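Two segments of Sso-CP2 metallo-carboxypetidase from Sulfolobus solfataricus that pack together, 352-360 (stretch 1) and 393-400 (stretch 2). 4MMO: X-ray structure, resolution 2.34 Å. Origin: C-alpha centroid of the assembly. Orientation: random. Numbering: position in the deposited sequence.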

# COMPACT_ATOMS: atom_id res chain seq x y z
N ASN A 352 17.36 41.01 -4.57
CA ASN A 352 17.88 42.36 -4.39
C ASN A 352 17.64 42.96 -3.01
O ASN A 352 18.07 44.08 -2.74
CB ASN A 352 17.28 43.29 -5.45
CG ASN A 352 17.70 42.92 -6.84
OD1 ASN A 352 18.87 42.62 -7.08
ND2 ASN A 352 16.75 42.92 -7.77
N SER A 353 16.96 42.22 -2.14
CA SER A 353 16.73 42.72 -0.80
C SER A 353 18.07 42.79 -0.08
O SER A 353 19.00 42.05 -0.42
CB SER A 353 15.77 41.80 -0.04
OG SER A 353 16.42 40.62 0.38
N THR A 354 18.16 43.66 0.91
CA THR A 354 19.40 43.80 1.67
C THR A 354 19.71 42.53 2.48
O THR A 354 20.88 42.17 2.64
CB THR A 354 19.35 45.01 2.61
OG1 THR A 354 18.15 44.96 3.38
CG2 THR A 354 19.37 46.30 1.80
N VAL A 355 18.68 41.87 2.99
CA VAL A 355 18.92 40.67 3.79
C VAL A 355 19.57 39.61 2.91
O VAL A 355 20.51 38.94 3.33
CB VAL A 355 17.64 40.13 4.51
CG1 VAL A 355 16.61 39.61 3.51
CG2 VAL A 355 18.01 39.04 5.50
N VAL A 356 19.11 39.50 1.67
CA VAL A 356 19.71 38.54 0.74
C VAL A 356 21.14 38.96 0.42
O VAL A 356 22.05 38.14 0.44
CB VAL A 356 18.89 38.40 -0.56
CG1 VAL A 356 19.65 37.59 -1.60
CG2 VAL A 356 17.55 37.74 -0.28
N LYS A 357 21.32 40.25 0.13
CA LYS A 357 22.64 40.78 -0.20
C LYS A 357 23.61 40.51 0.94
O LYS A 357 24.70 39.98 0.71
CB LYS A 357 22.55 42.28 -0.48
CG LYS A 357 22.06 42.61 -1.88
CD LYS A 357 21.68 44.08 -2.01
CE LYS A 357 21.71 44.55 -3.46
NZ LYS A 357 21.26 45.96 -3.60
N ALA A 358 23.22 40.88 2.15
CA ALA A 358 24.05 40.64 3.33
C ALA A 358 24.40 39.17 3.47
O ALA A 358 25.49 38.81 3.92
CB ALA A 358 23.33 41.13 4.58
N MET A 359 23.48 38.30 3.06
CA MET A 359 23.68 36.87 3.17
C MET A 359 24.67 36.36 2.12
O MET A 359 25.56 35.57 2.42
CB MET A 359 22.32 36.17 3.03
CG MET A 359 22.27 34.77 3.59
SD MET A 359 22.48 34.66 5.39
CE MET A 359 20.90 35.26 5.98
N ILE A 360 24.51 36.81 0.88
CA ILE A 360 25.45 36.46 -0.19
C ILE A 360 26.88 36.90 0.12
O ILE A 360 27.83 36.15 -0.07
CB ILE A 360 25.01 37.08 -1.54
CG1 ILE A 360 23.76 36.36 -2.05
CG2 ILE A 360 26.14 36.99 -2.58
CD1 ILE A 360 23.16 36.95 -3.31
N ARG A 393 8.25 40.77 3.26
CA ARG A 393 8.64 40.48 1.89
C ARG A 393 10.11 40.08 1.80
O ARG A 393 10.49 39.24 0.98
CB ARG A 393 8.39 41.72 1.02
CG ARG A 393 8.27 41.44 -0.47
CD ARG A 393 7.96 42.71 -1.25
N ASP A 394 10.94 40.68 2.64
CA ASP A 394 12.37 40.41 2.61
C ASP A 394 12.67 39.15 3.41
O ASP A 394 12.93 39.22 4.62
CB ASP A 394 13.17 41.60 3.16
CG ASP A 394 12.99 42.86 2.32
OD1 ASP A 394 12.62 42.73 1.13
OD2 ASP A 394 13.21 43.97 2.83
N ALA A 395 12.60 38.01 2.73
CA ALA A 395 12.82 36.72 3.36
C ALA A 395 13.84 35.91 2.58
O ALA A 395 13.90 35.99 1.35
CB ALA A 395 11.51 35.95 3.47
N VAL A 396 14.64 35.13 3.30
CA VAL A 396 15.65 34.27 2.69
C VAL A 396 15.87 33.04 3.58
O VAL A 396 15.60 33.08 4.78
CB VAL A 396 16.99 35.02 2.51
CG1 VAL A 396 17.53 35.48 3.86
CG2 VAL A 396 18.01 34.16 1.78
N SER A 397 16.34 31.96 2.98
CA SER A 397 16.77 30.79 3.73
C SER A 397 18.24 30.53 3.45
O SER A 397 18.61 30.08 2.36
CB SER A 397 15.94 29.57 3.38
OG SER A 397 16.24 28.49 4.26
N ALA A 398 19.08 30.82 4.44
CA ALA A 398 20.51 30.68 4.29
C ALA A 398 21.16 30.57 5.66
O ALA A 398 20.55 30.92 6.67
CB ALA A 398 21.07 31.86 3.57
N ILE A 399 22.43 30.14 5.66
CA ILE A 399 23.18 29.72 6.84
C ILE A 399 22.82 28.28 7.15
O ILE A 399 21.65 27.94 7.28
CB ILE A 399 22.95 30.60 8.09
CG1 ILE A 399 23.20 32.08 7.77
CG2 ILE A 399 23.87 30.15 9.22
CD1 ILE A 399 22.77 33.04 8.86
N GLY A 400 23.84 27.43 7.26
CA GLY A 400 23.63 26.02 7.52
C GLY A 400 24.84 25.33 8.11
O GLY A 400 25.95 25.44 7.60
O HOH W 1 14.30 38.65 -0.38
O HOH W 2 15.84 45.35 1.29
O HOH W 3 15.91 43.30 3.38

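The first turns of a helix pack against an extended segment through apolar side chains, while at the helix's N-terminal end three waters, rather than any direct hydrogen bond, join the polar groups of the two stretches. The two backbones run side by side, separating slightly along the way: the CA atoms of Ser353 and Asp394 lie 6.0 Å apart, those of Val356 and Val396 6.2 Å, and those of Met359 and Ala398 7.0 Å. The matched residues advance by three along the helix and by two along the extended segment, where alternate side chains face opposite ways: Asp394, Val396 and Ala398 direct their CA-to-CB bonds toward the helix, and Ala395 and Ser397 away.

Ser353 occupies the N-cap. The first turn of a helix leaves backbone NH groups without partners from a preceding turn, and a short hydroxyl side chain can fold back to supply one; here Val356 N donates to Ser353 OG at 3.2 Å, with Ser353 chi1 in the p well. Ser353 OG donates to water 1 at 3.0 Å, and that water donates in turn to Ala395 O at 3.2 Å, so the capping residue is also tied to the other stretch.

Asp394 faces the other amides of this turn that lack a helical partner through solvent. Water 2 accepts from Thr354 N at 2.9 Å and water 3 from Val355 N at 3.1 Å; both donate to Asp394 OD2, at 3.3 Å and 2.8 Å respectively, in weak bonds. A carboxylate suits a place near the start of a helix, where its negative charge complements the NH groups there. Asp394 OD1 lies 3.5 Å from Ser353 CB, a packing contact.

Beyond this wet end the interface is apolar. Val396 is its midpoint, touched by three helix residues: Val355 CG2 lies 3.9 Å from Val396 CG1, Val356 CG2 3.9 Å from Val396 CB, and Met359 CE 4.0 Å from Val396 CG1. Compact valines fill this space. Val355 also reaches back, Val355 CG1 standing 3.9 Å from Asp394 O.

Met359, one turn after Val355, has the largest area covered by the other stretch. Its long, unbranched side chain touches three residues: besides Val396, Met359 CG meets Ala398 CB at 3.1 Å, very tight for two carbons, and Met359 SD lies 3.6 Å from Ile399 CG1. Ala398's small methyl lets the methionine come close, while Ile399, whose CA-to-CB bond points sideways, brings its side-chain end nearer.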